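Local coordinates for protein putative glycyl-glycine endopeptidase lytM (Ruminococcus gnavus, PDB 3NYY) that probably acts as a metalloendopeptidase of the M23 (LytM-like) family, whose characterised members cut peptide cross-links in bacterial cell walls, at residues H125-D129 with S231-Y235; P137-V142 with G197-D201; V142-G148 with V190-L196. All blocks are in the same frame, centred on the assembly; numbering follows the deposited sequence.

Contact 1. Residues H125-D129 with S231-Y235; sequences HEGTD and SVNPY
The carboxylate of Glu-126 is met by Ser-231 from above its plane: OG donates to OE1 at 2.7 Å, 48° out of that plane. The other oxygen, OE2, is taken by a salt bridge to Arg-117 and by the backbone N of Gly-124, so the group is gripped at both oxygens. A chi1 of 61° sets Ser-231 OG between its own N and carbonyl carbon, where it meets Glu-126 OE1. The second flat group, the amide of Asn-233, receives Tyr-235 N on OD1 at 3.1 Å, 68° above the carbonyl plane, while its ND2 is held by Asp-111. This is an Asx turn through Pro-234, capping helix 235-240. A water ties that same OD1 to the first segment: it donates to OD1 and to Gly-127 O and accepts from Thr-128 OG1, 2.9 Å from its oxygen. The side chains of Pro-234 and Thr-128 pass one another head to tail, Pro-234 CD 3.4 Å from Thr-128 OG1, and the same CD meets Gly-127 CA at 3.7 Å. Leu-219 and Ile-221 of strand 216-225 touch this proline. Residues 125-129 read HEGTD, the HxxxD signature of M23 peptidases, in which relatives supply zinc ligands from the histidine and aspartate; Asp-129 hydrogen-bonds His-218 of the HxH pair, consistent with that site.

Contact 2. Residues P137-V142 with G197-D201; sequences PGYYPV and GYMGD
Tyr-140 and Met-199, deposited as selenomethionine, run alongside one another in a common direction. Tyr-140 CB and Met-199 CB are 3.9 Å apart. Met-199 SE sits 4.7 Å from the centroid of the Tyr-140 ring, 37° off its normal, an oblique Met-aromatic contact. The bend at chi3 (-74°) turns the methyl back, bringing Met-199 CE to 4.0 Å from Tyr-140 CB. Tyr-139 CE2 stands above one face of the Tyr-140 ring. The backbone bond from Met-199 N to Tyr-140 O (2.8 Å) joins the same two residues and carries on by one step the antiparallel pairing of strands 141-143 and 195-198, in a small three-stranded sheet completed by 180-181. Within it Val-142 and Gly-197 form a hydrogen-bonded pair: Val-142 N donates to Gly-197 O, but the return bond from Gly-197 N to Val-142 O is weak at 3.4 Å. At the non-hydrogen-bonded pair, Pro-141 with Tyr-198, the side chains splay apart, yet the ring of Tyr-198 passes at a slant, its CE2 4.0 Å from Pro-141 CB. Val-142 sends CG2 to 3.6 Å from Met-199 N, and its side chain also touches Leu-217. Beyond the strand ends, Met-199 O accepts twice, from Gly-138 N at 3.0 Å and from a water that in turn accepts from Tyr-140 N.

Contact 3. Residues V142-G148 with V190-L196; sequences VVSMTDG and VKAGDLL
Asp-147 reaches across to Lys-191 and Ala-192 with both carboxylate oxygens. OD1 accepts Ala-192 N at 2.9 Å through its anti lone pair, a nearly straight bond (168° at the hydrogen), while OD2 forms a salt bridge to Lys-191 NZ at 3.2 Å, approached from above the carboxylate plane. The lysine chain, bent at chi2 and chi3, doubles back alongside the aspartate, which brings the ammonium to the same carboxylate that holds the next backbone N-H. Next in line is Ser-144, whose backbone bonds twice: its N donates to Asp-194 O, and its O accepts Gly-193 N at 2.8 Å. Its hydroxyl stays within its own segment, donating to Thr-146 O at 2.6 Å on a lone pair in the carbonyl plane. Reciprocal bonds between Gly-148 and Val-190 close one end of the contact, and Leu-196 N to Val-142 O closes the other.

Between these ends, residues 191-194 form a type II turn with Gly-193 at its third position. Asp-194 N closes it on Lys-191 O at 2.9 Å, and Lys-191 N adds a bond to Asp-194 OD2. Packing fills in around the bonds. Leu-196 lays CD1 against Ser-144 CA at 3.7 Å, and Ala-192 CB presses on Thr-146 C at 3.5 Å. Val-143 CG1 lies 3.4 Å from Gly-193 O. Ile-165 of strand 162-166 touches Ser-144, Val-190 and Leu-196 alike, giving this interior side a common apolar neighbour. The whole is an irregular antiparallel pairing in the β-rich M23 peptidase domain: residues 142-148 pass from the small sheet, where Val-143 pairs with Leu-195, to the large one, where Gly-148 pairs with Val-190, and residues 190-196 return the opposite way.

How the contacts relate
Contacts 2 and 3 are successive lengths of one antiparallel pairing: they share Val-142, their centres lie about 14 Å apart, and Pro-141 CB packs on Leu-195 CD1 at 3.7 Å. Contact 1 stands apart, its centre about 19 Å from that of contact 2 and about 18 Å from that of contact 3, with nearest atoms about 8 and 6 Å away. Strand 216-225 neighbours all three: Leu-219 touches Pro-234 of contact 1 and Met-145 of contact 3, and Gly-200 of contact 2 bonds to the backbone of His-216. Contact 1 carries the presumed metal-site signature; the sulfate about 5 Å from its Glu-126 side chain probably comes from the crystallisation liquor.

Contact 1. Residues H125-D129 with S231-Y235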
loop_
_atom_site.group_PDB
_atom_site.type_symbol
_atom_site.label_atom_id
_atom_site.label_comp_id
_atom_site.label_asym_id
_atom_site.label_seq_id
_atom_site.Cartn_x
_atom_site.Cartn_y
_atom_site.Cartn_z
ATOM N N HIS A 125 -7.170 -8.864 12.622
ATOM C CA HIS A 125 -5.967 -9.120 11.820
ATOM C C HIS A 125 -5.462 -7.858 11.117
ATOM O O HIS A 125 -4.697 -7.920 10.145
ATOM C CB HIS A 125 -6.261 -10.233 10.803
ATOM C CG HIS A 125 -6.512 -11.554 11.442
ATOM N ND1 HIS A 125 -5.517 -12.495 11.607
ATOM C CD2 HIS A 125 -7.631 -12.082 11.993
ATOM C CE1 HIS A 125 -6.018 -13.554 12.222
ATOM N NE2 HIS A 125 -7.293 -13.320 12.486
ATOM N N GLU A 126 -5.879 -6.710 11.625
ATOM C CA GLU A 126 -5.563 -5.424 11.000
ATOM C C GLU A 126 -4.109 -5.088 11.317
ATOM O O GLU A 126 -3.630 -5.321 12.436
ATOM C CB GLU A 126 -6.435 -4.345 11.589
ATOM C CG GLU A 126 -7.955 -4.548 11.446
ATOM C CD GLU A 126 -8.560 -5.299 12.611
ATOM O OE1 GLU A 126 -7.825 -5.811 13.511
ATOM O OE2 GLU A 126 -9.804 -5.420 12.631
ATOM N N GLY A 127 -3.404 -4.484 10.366
ATOM C CA GLY A 127 -1.998 -4.118 10.585
ATOM C C GLY A 127 -1.454 -3.372 9.394
ATOM O O GLY A 127 -2.189 -2.553 8.807
ATOM N N THR A 128 -0.198 -3.639 9.064
ATOM C CA THR A 128 0.472 -3.036 7.902
ATOM C C THR A 128 1.110 -4.171 7.108
ATOM O O THR A 128 1.786 -5.024 7.641
ATOM C CB THR A 128 1.514 -2.031 8.307
ATOM O OG1 THR A 128 0.898 -1.011 9.127
ATOM C CG2 THR A 128 2.191 -1.372 7.067
ATOM N N ASP A 129 0.845 -4.176 5.810
ATOM C CA ASP A 129 1.410 -5.145 4.863
ATOM C C ASP A 129 2.606 -4.570 4.146
ATOM O O ASP A 129 2.497 -3.600 3.406
ATOM C CB ASP A 129 0.330 -5.610 3.903
ATOM C CG ASP A 129 -0.777 -6.364 4.621
ATOM O OD1 ASP A 129 -0.446 -7.128 5.533
ATOM O OD2 ASP A 129 -1.963 -6.119 4.353
ATOM N N SER A 231 -5.686 -4.806 18.265
ATOM C CA SER A 231 -4.759 -4.317 17.259
ATOM C C SER A 231 -4.760 -2.777 17.183
ATOM O O SER A 231 -5.797 -2.115 17.328
ATOM C CB SER A 231 -5.119 -4.908 15.891
ATOM O OG SER A 231 -6.444 -4.517 15.490
ATOM N N VAL A 232 -3.569 -2.236 16.939
ATOM C CA VAL A 232 -3.364 -0.795 16.696
ATOM C C VAL A 232 -2.572 -0.619 15.418
ATOM O O VAL A 232 -1.852 -1.532 15.003
ATOM C CB VAL A 232 -2.644 -0.103 17.900
ATOM C CG1 VAL A 232 -3.424 -0.357 19.179
ATOM C CG2 VAL A 232 -1.210 -0.576 18.024
ATOM N N ASN A 233 -2.695 0.545 14.803
ATOM C CA ASN A 233 -2.058 0.804 13.516
ATOM C C ASN A 233 -0.541 0.847 13.620
ATOM O O ASN A 233 -0.002 1.769 14.255
ATOM C CB ASN A 233 -2.595 2.121 12.955
ATOM C CG ASN A 233 -2.237 2.358 11.505
ATOM O OD1 ASN A 233 -1.670 1.472 10.819
ATOM N ND2 ASN A 233 -2.647 3.560 10.980
ATOM N N PRO A 234 0.175 -0.083 12.924
ATOM C CA PRO A 234 1.630 0.010 12.987
ATOM C C PRO A 234 2.228 1.014 12.015
ATOM O O PRO A 234 3.423 1.260 12.073
ATOM C CB PRO A 234 2.084 -1.394 12.541
ATOM C CG PRO A 234 0.886 -2.255 12.668
ATOM C CD PRO A 234 -0.264 -1.356 12.321
ATOM N N TYR A 235 1.435 1.569 11.107
ATOM C CA TYR A 235 2.010 2.367 10.052
ATOM C C TYR A 235 2.876 3.537 10.564
ATOM O O TYR A 235 4.028 3.690 10.136
ATOM C CB TYR A 235 0.919 2.856 9.069
ATOM C CG TYR A 235 1.450 3.767 7.990
ATOM C CD1 TYR A 235 2.008 3.209 6.843
ATOM C CD2 TYR A 235 1.436 5.168 8.118
ATOM C CE1 TYR A 235 2.511 3.996 5.831
ATOM C CE2 TYR A 235 1.967 5.964 7.055
ATOM C CZ TYR A 235 2.516 5.338 5.948
ATOM O OH TYR A 235 3.068 6.049 4.857
HETATM O O HOH W 1 -1.751 -4.175 14.230
HETATM O O HOH W 2 -1.616 0.163 8.308
#

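Contact 2. Residues P137-V142 with G197-D201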
loop_
_atom_site.group_PDB
_atom_site.type_symbol
_atom_site.label_atom_id
_atom_site.label_comp_id
_atom_site.label_asym_id
_atom_site.label_seq_id
_atom_site.Cartn_x
_atom_site.Cartn_y
_atom_site.Cartn_z
ATOM N N PRO A 137 9.503 -15.770 -2.224
ATOM C CA PRO A 137 9.627 -16.110 -0.821
ATOM C C PRO A 137 11.016 -16.575 -0.391
ATOM O O PRO A 137 11.803 -17.018 -1.216
ATOM C CB PRO A 137 8.616 -17.241 -0.662
ATOM C CG PRO A 137 8.666 -17.954 -1.905
ATOM C CD PRO A 137 8.873 -16.883 -2.979
ATOM N N GLY A 138 11.319 -16.446 0.887
ATOM C CA GLY A 138 12.598 -16.935 1.397
ATOM C C GLY A 138 13.809 -16.091 1.049
ATOM O O GLY A 138 14.941 -16.599 1.078
ATOM N N TYR A 139 13.584 -14.836 0.696
ATOM C CA TYR A 139 14.626 -13.929 0.231
ATOM C C TYR A 139 14.861 -12.728 1.158
ATOM O O TYR A 139 15.989 -12.494 1.575
ATOM C CB TYR A 139 14.320 -13.456 -1.188
ATOM C CG TYR A 139 15.257 -12.399 -1.689
ATOM C CD1 TYR A 139 16.540 -12.716 -2.139
ATOM C CD2 TYR A 139 14.862 -11.087 -1.732
ATOM C CE1 TYR A 139 17.409 -11.724 -2.596
ATOM C CE2 TYR A 139 15.711 -10.082 -2.155
ATOM C CZ TYR A 139 16.985 -10.413 -2.614
ATOM O OH TYR A 139 17.796 -9.389 -3.047
ATOM N N TYR A 140 13.802 -11.983 1.473
ATOM C CA TYR A 140 13.894 -10.881 2.424
ATOM C C TYR A 140 13.927 -11.408 3.851
ATOM O O TYR A 140 12.981 -12.063 4.300
ATOM C CB TYR A 140 12.692 -9.927 2.314
ATOM C CG TYR A 140 12.598 -9.100 1.083
ATOM C CD1 TYR A 140 12.011 -9.625 -0.069
ATOM C CD2 TYR A 140 13.109 -7.818 1.066
ATOM C CE1 TYR A 140 11.914 -8.859 -1.219
ATOM C CE2 TYR A 140 13.020 -7.040 -0.086
ATOM C CZ TYR A 140 12.427 -7.567 -1.203
ATOM O OH TYR A 140 12.355 -6.744 -2.332
ATOM N N PRO A 141 15.006 -11.131 4.611
ATOM C CA PRO A 141 14.932 -11.456 6.035
ATOM C C PRO A 141 13.926 -10.572 6.766
ATOM O O PRO A 141 13.621 -9.462 6.299
ATOM C CB PRO A 141 16.345 -11.177 6.559
ATOM C CG PRO A 141 17.163 -10.792 5.347
ATOM C CD PRO A 141 16.257 -10.445 4.261
ATOM N N VAL A 142 13.415 -11.092 7.873
ATOM C CA VAL A 142 12.534 -10.378 8.799
ATOM C C VAL A 142 13.234 -10.425 10.145
ATOM O O VAL A 142 13.587 -11.495 10.636
ATOM C CB VAL A 142 11.139 -11.010 8.834
ATOM C CG1 VAL A 142 10.301 -10.354 9.922
ATOM C CG2 VAL A 142 10.454 -10.883 7.416
ATOM N N GLY A 197 12.934 -14.806 10.787
ATOM C CA GLY A 197 12.589 -15.714 9.701
ATOM C C GLY A 197 12.729 -14.962 8.390
ATOM O O GLY A 197 13.412 -13.943 8.345
ATOM N N TYR A 198 12.127 -15.504 7.333
ATOM C CA TYR A 198 12.177 -14.896 6.005
ATOM C C TYR A 198 10.798 -14.653 5.518
ATOM O O TYR A 198 9.883 -15.476 5.720
ATOM C CB TYR A 198 12.941 -15.765 4.988
ATOM C CG TYR A 198 14.413 -15.804 5.345
ATOM C CD1 TYR A 198 14.879 -16.715 6.301
ATOM C CD2 TYR A 198 15.308 -14.916 4.774
ATOM C CE1 TYR A 198 16.213 -16.738 6.655
ATOM C CE2 TYR A 198 16.648 -14.938 5.136
ATOM C CZ TYR A 198 17.087 -15.831 6.068
ATOM O OH TYR A 198 18.442 -15.834 6.408
HETATM N N MSE A 199 10.651 -13.491 4.876
HETATM C CA MSE A 199 9.366 -13.034 4.337
HETATM C C MSE A 199 8.825 -14.074 3.353
HETATM O O MSE A 199 9.571 -14.576 2.496
HETATM C CB MSE A 199 9.539 -11.728 3.614
HETATM C CG MSE A 199 8.245 -11.072 3.224
HETATM SE SE MSE A 199 8.481 -9.570 2.031
HETATM C CE MSE A 199 9.149 -8.362 3.298
ATOM N N GLY A 200 7.540 -14.401 3.453
ATOM C CA GLY A 200 6.957 -15.378 2.547
ATOM C C GLY A 200 5.574 -15.034 2.027
ATOM O O GLY A 200 5.154 -13.872 2.031
ATOM N N ASP A 201 4.892 -16.087 1.567
ATOM C CA ASP A 201 3.518 -16.006 1.114
ATOM C C ASP A 201 2.687 -17.124 1.667
ATOM O O ASP A 201 1.764 -17.621 1.010
ATOM C CB ASP A 201 3.466 -15.944 -0.419
ATOM C CG ASP A 201 4.109 -17.146 -1.113
ATOM O OD1 ASP A 201 4.454 -18.168 -0.448
ATOM O OD2 ASP A 201 4.266 -17.058 -2.364
HETATM O O HOH W 3 11.165 -13.090 0.645
#

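Contact 3. Residues V142-G148 with V190-L196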
loop_
_atom_site.group_PDB
_atom_site.type_symbol
_atom_site.label_atom_id
_atom_site.label_comp_id
_atom_site.label_asym_id
_atom_site.label_seq_id
_atom_site.Cartn_x
_atom_site.Cartn_y
_atom_site.Cartn_z
ATOM N N VAL A 142 13.415 -11.092 7.873
ATOM C CA VAL A 142 12.534 -10.378 8.799
ATOM C C VAL A 142 13.234 -10.425 10.145
ATOM O O VAL A 142 13.587 -11.495 10.636
ATOM C CB VAL A 142 11.139 -11.010 8.834
ATOM C CG1 VAL A 142 10.301 -10.354 9.922
ATOM C CG2 VAL A 142 10.454 -10.883 7.416
ATOM N N VAL A 143 13.482 -9.235 10.711
ATOM C CA VAL A 143 14.134 -9.085 11.985
ATOM C C VAL A 143 13.202 -8.449 12.992
ATOM O O VAL A 143 12.233 -7.753 12.650
ATOM C CB VAL A 143 15.418 -8.255 11.879
ATOM C CG1 VAL A 143 16.388 -8.916 10.912
ATOM C CG2 VAL A 143 15.128 -6.793 11.505
ATOM N N SER A 144 13.474 -8.702 14.259
ATOM C CA SER A 144 12.629 -8.220 15.339
ATOM C C SER A 144 12.819 -6.719 15.485
ATOM O O SER A 144 13.937 -6.233 15.609
ATOM C CB SER A 144 13.011 -8.862 16.666
ATOM O OG SER A 144 12.061 -8.539 17.705
HETATM N N MSE A 145 11.725 -6.002 15.526
HETATM C CA MSE A 145 11.787 -4.546 15.687
HETATM C C MSE A 145 12.249 -4.160 17.082
HETATM O O MSE A 145 12.754 -3.061 17.275
HETATM C CB MSE A 145 10.414 -3.945 15.391
HETATM C CG MSE A 145 9.994 -4.087 13.910
HETATM SE SE MSE A 145 8.156 -3.540 13.601
HETATM C CE MSE A 145 8.401 -1.667 13.706
ATOM N N THR A 146 11.998 -5.046 18.041
ATOM C CA THR A 146 12.172 -4.792 19.478
ATOM C C THR A 146 12.938 -5.917 20.160
ATOM O O THR A 146 13.045 -7.027 19.642
ATOM C CB THR A 146 10.779 -4.728 20.183
ATOM O OG1 THR A 146 10.190 -6.043 20.209
ATOM C CG2 THR A 146 9.811 -3.733 19.433
ATOM N N ASP A 147 13.443 -5.640 21.356
ATOM C CA ASP A 147 13.833 -6.707 22.232
ATOM C C ASP A 147 12.536 -7.401 22.634
ATOM O O ASP A 147 11.434 -6.852 22.468
ATOM C CB ASP A 147 14.475 -6.143 23.497
ATOM C CG ASP A 147 15.861 -5.581 23.293
ATOM O OD1 ASP A 147 16.461 -5.674 22.218
ATOM O OD2 ASP A 147 16.388 -5.051 24.308
ATOM N N GLY A 148 12.664 -8.582 23.201
ATOM C CA GLY A 148 11.500 -9.229 23.795
ATOM C C GLY A 148 11.646 -10.704 23.975
ATOM O O GLY A 148 12.782 -11.207 24.107
ATOM N N VAL A 190 14.861 -12.445 22.575
ATOM C CA VAL A 190 15.384 -11.867 21.347
ATOM C C VAL A 190 15.836 -10.417 21.625
ATOM O O VAL A 190 15.297 -9.738 22.526
ATOM C CB VAL A 190 14.375 -11.891 20.145
ATOM C CG1 VAL A 190 14.073 -13.362 19.752
ATOM C CG2 VAL A 190 13.143 -11.094 20.415
ATOM N N LYS A 191 16.829 -9.976 20.863
ATOM C CA LYS A 191 17.243 -8.597 20.813
ATOM C C LYS A 191 16.750 -8.004 19.509
ATOM O O LYS A 191 16.663 -8.679 18.457
ATOM C CB LYS A 191 18.774 -8.455 20.913
ATOM C CG LYS A 191 19.355 -8.874 22.268
ATOM C CD LYS A 191 18.956 -7.964 23.392
ATOM C CE LYS A 191 19.697 -6.636 23.325
ATOM N NZ LYS A 191 19.504 -5.854 24.593
ATOM N N ALA A 192 16.417 -6.706 19.556
ATOM C CA ALA A 192 16.044 -5.984 18.334
ATOM C C ALA A 192 17.119 -6.150 17.281
ATOM O O ALA A 192 18.329 -6.062 17.577
ATOM C CB ALA A 192 15.815 -4.513 18.663
ATOM N N GLY A 193 16.696 -6.454 16.068
ATOM C CA GLY A 193 17.596 -6.742 14.946
ATOM C C GLY A 193 17.886 -8.212 14.709
ATOM O O GLY A 193 18.395 -8.573 13.651
ATOM N N ASP A 194 17.534 -9.064 15.672
ATOM C CA ASP A 194 17.711 -10.521 15.506
ATOM C C ASP A 194 16.788 -11.067 14.432
ATOM O O ASP A 194 15.635 -10.681 14.358
ATOM C CB ASP A 194 17.433 -11.302 16.785
ATOM C CG ASP A 194 18.502 -11.137 17.854
ATOM O OD1 ASP A 194 19.562 -10.553 17.583
ATOM O OD2 ASP A 194 18.257 -11.614 18.980
ATOM N N LEU A 195 17.296 -12.032 13.678
ATOM C CA LEU A 195 16.490 -12.714 12.684
ATOM C C LEU A 195 15.320 -13.447 13.317
ATOM O O LEU A 195 15.505 -14.197 14.278
ATOM C CB LEU A 195 17.372 -13.696 11.929
ATOM C CG LEU A 195 16.724 -14.342 10.712
ATOM C CD1 LEU A 195 16.488 -13.355 9.538
ATOM C CD2 LEU A 195 17.539 -15.551 10.220
ATOM N N LEU A 196 14.129 -13.224 12.774
ATOM C CA LEU A 196 12.940 -14.005 13.122
ATOM C C LEU A 196 12.577 -15.045 12.055
ATOM O O LEU A 196 11.943 -16.056 12.385
ATOM C CB LEU A 196 11.722 -13.096 13.364
ATOM C CG LEU A 196 11.838 -12.105 14.523
ATOM C CD1 LEU A 196 10.551 -11.207 14.662
ATOM C CD2 LEU A 196 12.231 -12.819 15.864
#